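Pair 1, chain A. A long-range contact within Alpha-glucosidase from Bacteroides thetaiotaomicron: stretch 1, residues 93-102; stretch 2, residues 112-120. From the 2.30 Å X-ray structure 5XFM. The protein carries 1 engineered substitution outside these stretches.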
# COMPACT_ATOMS: atom_id res chain seq x y z
N HIS A 93 1.42 -19.71 5.42
CA HIS A 93 0.55 -20.85 5.67
C HIS A 93 -0.87 -20.34 5.90
O HIS A 93 -1.22 -19.93 7.00
CB HIS A 93 1.03 -21.66 6.88
CG HIS A 93 0.21 -22.88 7.15
ND1 HIS A 93 0.19 -23.51 8.38
CD2 HIS A 93 -0.60 -23.61 6.35
CE1 HIS A 93 -0.61 -24.56 8.33
NE2 HIS A 93 -1.10 -24.65 7.10
N TYR A 94 -1.66 -20.36 4.84
CA TYR A 94 -3.02 -19.83 4.87
C TYR A 94 -4.04 -20.90 5.32
O TYR A 94 -4.21 -21.94 4.68
CB TYR A 94 -3.38 -19.27 3.49
CG TYR A 94 -4.77 -18.72 3.39
CD1 TYR A 94 -5.25 -17.80 4.32
CD2 TYR A 94 -5.60 -19.09 2.34
CE1 TYR A 94 -6.54 -17.29 4.21
CE2 TYR A 94 -6.88 -18.58 2.22
CZ TYR A 94 -7.35 -17.69 3.16
OH TYR A 94 -8.62 -17.19 3.04
N ARG A 95 -4.72 -20.60 6.42
CA ARG A 95 -5.68 -21.48 7.05
C ARG A 95 -6.94 -20.69 7.35
O ARG A 95 -6.92 -19.74 8.13
CB ARG A 95 -5.09 -22.07 8.34
CG ARG A 95 -6.02 -22.93 9.19
CD ARG A 95 -6.64 -24.11 8.47
NE ARG A 95 -7.55 -24.84 9.35
CZ ARG A 95 -8.87 -24.65 9.41
NH1 ARG A 95 -9.45 -23.77 8.61
NH2 ARG A 95 -9.61 -25.35 10.26
N ALA A 96 -8.05 -21.07 6.71
CA ALA A 96 -9.29 -20.32 6.87
C ALA A 96 -10.52 -21.21 6.72
O ALA A 96 -10.44 -22.30 6.16
CB ALA A 96 -9.35 -19.18 5.88
N ASN A 97 -11.65 -20.74 7.22
CA ASN A 97 -12.92 -21.42 6.97
C ASN A 97 -13.78 -20.62 6.00
O ASN A 97 -13.91 -19.41 6.13
CB ASN A 97 -13.67 -21.67 8.28
CG ASN A 97 -13.00 -22.72 9.14
OD1 ASN A 97 -12.44 -23.69 8.63
ND2 ASN A 97 -13.05 -22.53 10.46
N GLU A 98 -14.34 -21.33 5.03
CA GLU A 98 -15.10 -20.70 3.95
C GLU A 98 -16.59 -21.00 4.03
O GLU A 98 -17.01 -22.16 4.05
CB GLU A 98 -14.56 -21.16 2.60
CG GLU A 98 -15.20 -20.46 1.43
CD GLU A 98 -14.80 -21.07 0.10
OE1 GLU A 98 -14.02 -20.42 -0.63
OE2 GLU A 98 -15.24 -22.20 -0.20
N LEU A 99 -17.38 -19.94 4.08
CA LEU A 99 -18.83 -20.04 4.05
C LEU A 99 -19.37 -19.55 2.72
O LEU A 99 -19.15 -18.41 2.34
CB LEU A 99 -19.45 -19.22 5.19
CG LEU A 99 -20.98 -19.11 5.14
CD1 LEU A 99 -21.62 -20.49 5.30
CD2 LEU A 99 -21.48 -18.14 6.20
N THR A 100 -20.08 -20.42 2.00
CA THR A 100 -20.73 -20.01 0.76
C THR A 100 -22.23 -19.91 0.97
O THR A 100 -22.88 -20.88 1.34
CB THR A 100 -20.44 -20.98 -0.41
OG1 THR A 100 -19.02 -21.10 -0.60
CG2 THR A 100 -21.07 -20.46 -1.69
N CYS A 101 -22.76 -18.71 0.77
CA CYS A 101 -24.18 -18.45 0.91
C CYS A 101 -24.86 -18.27 -0.44
O CYS A 101 -24.38 -17.51 -1.30
CB CYS A 101 -24.40 -17.21 1.78
SG CYS A 101 -23.79 -17.41 3.48
N HIS A 102 -25.96 -18.97 -0.63
CA HIS A 102 -26.74 -18.86 -1.86
C HIS A 102 -28.00 -18.05 -1.63
O HIS A 102 -28.90 -18.47 -0.90
CB HIS A 102 -27.08 -20.25 -2.42
CG HIS A 102 -25.88 -21.04 -2.83
ND1 HIS A 102 -25.18 -21.84 -1.95
CD2 HIS A 102 -25.27 -21.17 -4.02
CE1 HIS A 102 -24.18 -22.42 -2.59
NE2 HIS A 102 -24.21 -22.03 -3.85
N GLY A 112 -24.48 -15.25 -5.19
CA GLY A 112 -23.69 -15.90 -4.15
C GLY A 112 -22.90 -14.91 -3.30
O GLY A 112 -22.52 -13.84 -3.77
N VAL A 113 -22.67 -15.25 -2.03
CA VAL A 113 -21.74 -14.50 -1.18
C VAL A 113 -20.78 -15.46 -0.49
O VAL A 113 -21.21 -16.42 0.15
CB VAL A 113 -22.47 -13.66 -0.10
CG1 VAL A 113 -21.50 -12.73 0.62
CG2 VAL A 113 -23.60 -12.86 -0.71
N ILE A 114 -19.49 -15.22 -0.63
CA ILE A 114 -18.47 -16.11 -0.08
C ILE A 114 -17.63 -15.40 0.97
O ILE A 114 -17.05 -14.35 0.70
CB ILE A 114 -17.51 -16.65 -1.17
CG1 ILE A 114 -18.27 -17.50 -2.18
CG2 ILE A 114 -16.40 -17.47 -0.54
CD1 ILE A 114 -18.90 -16.73 -3.29
N PHE A 115 -17.55 -16.02 2.15
CA PHE A 115 -16.73 -15.54 3.26
C PHE A 115 -15.54 -16.46 3.51
O PHE A 115 -15.72 -17.67 3.65
CB PHE A 115 -17.55 -15.43 4.54
CG PHE A 115 -18.77 -14.56 4.43
CD1 PHE A 115 -19.97 -15.08 3.96
CD2 PHE A 115 -18.72 -13.22 4.80
CE1 PHE A 115 -21.10 -14.28 3.87
CE2 PHE A 115 -19.85 -12.41 4.70
CZ PHE A 115 -21.04 -12.94 4.24
N ARG A 116 -14.34 -15.91 3.54
CA ARG A 116 -13.16 -16.67 3.97
C ARG A 116 -12.62 -16.05 5.24
O ARG A 116 -12.17 -14.90 5.25
CB ARG A 116 -12.10 -16.69 2.87
CG ARG A 116 -12.51 -17.51 1.67
CD ARG A 116 -11.53 -17.39 0.52
NE ARG A 116 -11.97 -18.18 -0.62
CZ ARG A 116 -11.38 -18.16 -1.82
NH1 ARG A 116 -10.33 -17.38 -2.03
NH2 ARG A 116 -11.86 -18.92 -2.80
N VAL A 117 -12.67 -16.80 6.33
CA VAL A 117 -12.27 -16.28 7.62
C VAL A 117 -11.05 -17.01 8.15
O VAL A 117 -11.12 -18.18 8.51
CB VAL A 117 -13.42 -16.38 8.64
CG1 VAL A 117 -13.05 -15.63 9.91
CG2 VAL A 117 -14.70 -15.82 8.05
N SER A 118 -9.92 -16.30 8.19
CA SER A 118 -8.73 -16.81 8.86
C SER A 118 -8.77 -16.31 10.30
O SER A 118 -9.79 -15.75 10.73
CB SER A 118 -7.45 -16.37 8.14
OG SER A 118 -7.34 -14.96 8.07
N ASP A 119 -7.69 -16.51 11.06
CA ASP A 119 -7.70 -16.18 12.49
C ASP A 119 -8.07 -14.73 12.79
O ASP A 119 -8.77 -14.44 13.76
CB ASP A 119 -6.35 -16.48 13.13
CG ASP A 119 -6.15 -17.95 13.44
OD1 ASP A 119 -7.16 -18.66 13.67
OD2 ASP A 119 -4.98 -18.38 13.46
N ASN A 120 -7.58 -13.81 11.96
CA ASN A 120 -7.81 -12.38 12.19
C ASN A 120 -8.26 -11.63 10.94
O ASN A 120 -8.16 -10.41 10.90
CB ASN A 120 -6.55 -11.72 12.74
CG ASN A 120 -6.25 -12.14 14.16
OD1 ASN A 120 -6.88 -11.66 15.10
ND2 ASN A 120 -5.27 -13.03 14.33
O HOH W 1 -5.72 -18.27 9.94
O HOH W 2 -14.75 -20.72 -3.10

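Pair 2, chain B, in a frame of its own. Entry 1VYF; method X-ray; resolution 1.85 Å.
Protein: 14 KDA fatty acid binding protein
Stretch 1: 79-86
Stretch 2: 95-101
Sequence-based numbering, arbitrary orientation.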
# COMPACT_ATOMS: atom_id res chain seq x y z
N GLY B 79 -10.02 -7.99 3.94
CA GLY B 79 -10.15 -9.31 4.54
C GLY B 79 -9.55 -10.50 3.82
O GLY B 79 -9.75 -11.64 4.26
N ARG B 80 -8.81 -10.28 2.73
CA ARG B 80 -8.23 -11.37 1.97
C ARG B 80 -6.89 -11.79 2.59
O ARG B 80 -6.05 -10.94 2.91
CB ARG B 80 -8.03 -10.96 0.52
CG ARG B 80 -9.31 -10.72 -0.28
CD ARG B 80 -9.24 -9.44 -1.15
NE ARG B 80 -8.01 -9.51 -1.87
CZ ARG B 80 -7.11 -8.58 -2.05
NH1 ARG B 80 -7.21 -7.30 -1.64
NH2 ARG B 80 -6.02 -8.97 -2.70
N ASN B 81 -6.70 -13.10 2.78
CA ASN B 81 -5.40 -13.64 3.17
C ASN B 81 -4.53 -13.81 1.94
O ASN B 81 -4.93 -14.45 0.95
CB ASN B 81 -5.55 -14.98 3.90
CG ASN B 81 -6.27 -14.84 5.22
OD1 ASN B 81 -5.80 -14.16 6.12
ND2 ASN B 81 -7.43 -15.47 5.32
N VAL B 82 -3.36 -13.21 1.99
CA VAL B 82 -2.46 -13.12 0.85
C VAL B 82 -1.03 -13.42 1.29
O VAL B 82 -0.68 -13.28 2.48
CB VAL B 82 -2.56 -11.70 0.19
CG1 VAL B 82 -4.01 -11.39 -0.18
CG2 VAL B 82 -2.02 -10.61 1.14
N LYS B 83 -0.22 -13.86 0.34
CA LYS B 83 1.22 -13.99 0.50
C LYS B 83 1.84 -12.78 -0.16
O LYS B 83 1.62 -12.56 -1.36
CB LYS B 83 1.76 -15.23 -0.24
CG LYS B 83 1.00 -16.54 -0.06
CD LYS B 83 1.58 -17.64 -1.01
CE LYS B 83 1.28 -17.40 -2.52
NZ LYS B 83 2.46 -16.84 -3.32
N SER B 84 2.59 -12.01 0.62
CA SER B 84 3.25 -10.83 0.12
C SER B 84 4.77 -10.84 0.25
O SER B 84 5.34 -11.51 1.09
CB SER B 84 2.69 -9.59 0.85
OG SER B 84 1.28 -9.64 0.84
N VAL B 85 5.42 -10.10 -0.63
CA VAL B 85 6.81 -9.75 -0.47
C VAL B 85 6.98 -8.32 -0.93
O VAL B 85 6.32 -7.90 -1.88
CB VAL B 85 7.74 -10.69 -1.28
CG1 VAL B 85 7.44 -10.59 -2.76
CG2 VAL B 85 9.17 -10.34 -1.01
N VAL B 86 7.84 -7.58 -0.26
CA VAL B 86 8.15 -6.21 -0.61
C VAL B 86 9.59 -6.23 -1.09
O VAL B 86 10.45 -6.79 -0.42
CB VAL B 86 7.99 -5.25 0.58
CG1 VAL B 86 8.35 -3.83 0.18
CG2 VAL B 86 6.57 -5.29 1.14
N THR B 95 8.40 -2.13 -4.16
CA THR B 95 7.32 -2.79 -4.85
C THR B 95 6.77 -3.97 -4.01
O THR B 95 7.53 -4.86 -3.64
CB THR B 95 7.83 -3.31 -6.21
OG1 THR B 95 8.35 -2.23 -7.01
CG2 THR B 95 6.73 -3.91 -7.01
N GLN B 96 5.47 -3.96 -3.71
CA GLN B 96 4.81 -4.99 -2.93
C GLN B 96 3.93 -5.82 -3.83
O GLN B 96 3.08 -5.30 -4.56
CB GLN B 96 3.97 -4.37 -1.81
CG GLN B 96 3.21 -5.37 -0.97
CD GLN B 96 2.46 -4.76 0.15
OE1 GLN B 96 2.30 -3.55 0.20
NE2 GLN B 96 2.01 -5.60 1.09
N THR B 97 4.12 -7.14 -3.76
CA THR B 97 3.32 -8.06 -4.52
C THR B 97 2.45 -8.81 -3.51
O THR B 97 2.96 -9.32 -2.52
CB THR B 97 4.25 -8.98 -5.37
OG1 THR B 97 4.98 -8.17 -6.32
CG2 THR B 97 3.48 -9.88 -6.22
N GLN B 98 1.15 -8.83 -3.74
CA GLN B 98 0.19 -9.53 -2.89
C GLN B 98 -0.50 -10.59 -3.73
O GLN B 98 -1.19 -10.28 -4.69
CB GLN B 98 -0.86 -8.57 -2.33
CG GLN B 98 -0.29 -7.55 -1.39
CD GLN B 98 -1.37 -6.64 -0.76
OE1 GLN B 98 -2.26 -6.17 -1.44
NE2 GLN B 98 -1.25 -6.39 0.54
N VAL B 99 -0.33 -11.85 -3.35
CA VAL B 99 -0.91 -12.95 -4.12
C VAL B 99 -2.04 -13.58 -3.32
O VAL B 99 -1.79 -14.21 -2.29
CB VAL B 99 0.17 -14.00 -4.51
CG1 VAL B 99 -0.45 -15.13 -5.33
CG2 VAL B 99 1.30 -13.36 -5.28
N ASP B 100 -3.28 -13.32 -3.76
CA ASP B 100 -4.44 -14.14 -3.39
C ASP B 100 -4.72 -15.23 -4.47
O ASP B 100 -4.05 -15.28 -5.51
CB ASP B 100 -5.67 -13.25 -3.00
CG ASP B 100 -6.46 -12.68 -4.18
OD1 ASP B 100 -6.52 -11.41 -4.35
OD2 ASP B 100 -7.15 -13.40 -4.93
N PRO B 101 -5.61 -16.18 -4.19
CA PRO B 101 -5.84 -17.30 -5.12
C PRO B 101 -6.52 -16.90 -6.43
O PRO B 101 -6.33 -17.58 -7.44
CB PRO B 101 -6.75 -18.23 -4.31
CG PRO B 101 -6.54 -17.84 -2.91
CD PRO B 101 -6.41 -16.33 -2.96
O HOH W 3 -4.62 -6.62 -2.98

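Where does each contact place its salt bridge? In pair 1 it lies within the ladder, at the non-hydrogen-bonded pair Glu98(A) and Arg116(A), where the CA atoms are 4.5 Å apart and both side chains leave the same face: Arg116(A) NE donates to Glu98(A) OE1 at 3.0 Å, and NH2 adds a weak bond to the same OE1 at 3.4 Å. The matching positions in pair 2, Ser84(B) and Gln98(B), carry no charge; Ser84(B) OG simply lies 3.4 Å from Gln98(B) CG. There the salt bridge sits at the end of the ladder, with Arg80(B) NH2 donating to Asp100(B) OD1 at 3.0 Å. Those positions match Tyr94(A) and Ser118(A), which meet through carbon, Tyr94(A) CE1 to Ser118(A) CB at 4.1 Å.

What backbone do they share? Both are antiparallel strand pairs, with angles of 157° and 156° between strand directions and a closest axis approach of 4.5 Å in each; fourteen central residues superpose at 0.7 Å. Asn97(A) with Val117(A) matches Lys83(B) with Val99(B), and each pair closes a ring of two hydrogen bonds: Val117(A) N to Asn97(A) O is 2.9 Å, as is Val99(B) N to Lys83(B) O. The next such pair, Leu99(A) with Phe115(A), corresponds to Val85(B) with Thr97(B). Here Leu99(A) N to Phe115(A) O spans 2.8 Å, whereas Val85(B) N to Thr97(B) O stretches to 3.2 Å.

How is the face carrying these hydrogen-bonded pairs filled? Pair 1 uses bulk: Leu99(A) CD2 lies 4.1 Å from Phe115(A) CD1, and Cys101(A) SG approaches the edge of the same ring, 4.1 Å from CE1. Pair 2 has smaller, branched residues at the two matched positions, with Val85(B) CG1 4.4 Å from Thr97(B) CB. Beside them, Lys83(B) folds across the strand so that its NZ comes within 3.8 Å of Val99(B) CB; its counterpart Asn97(A) instead accepts a hydrogen bond at OD1 from Arg95(A) NH1, at 3.0 Å, along its own strand.

Does water join the two stretches in both? It does, at different places. In pair 1 one water donates to Arg95(A) O at 2.6 Å and accepts from Asp119(A) N at 2.9 Å, bridging backbone to backbone. In pair 2 a water accepts from Arg80(B) NH2 at 2.7 Å and donates to Gln98(B) OE1 at 2.9 Å, so the arginine that forms the salt bridge also reaches, through water, a second side chain on the other stretch.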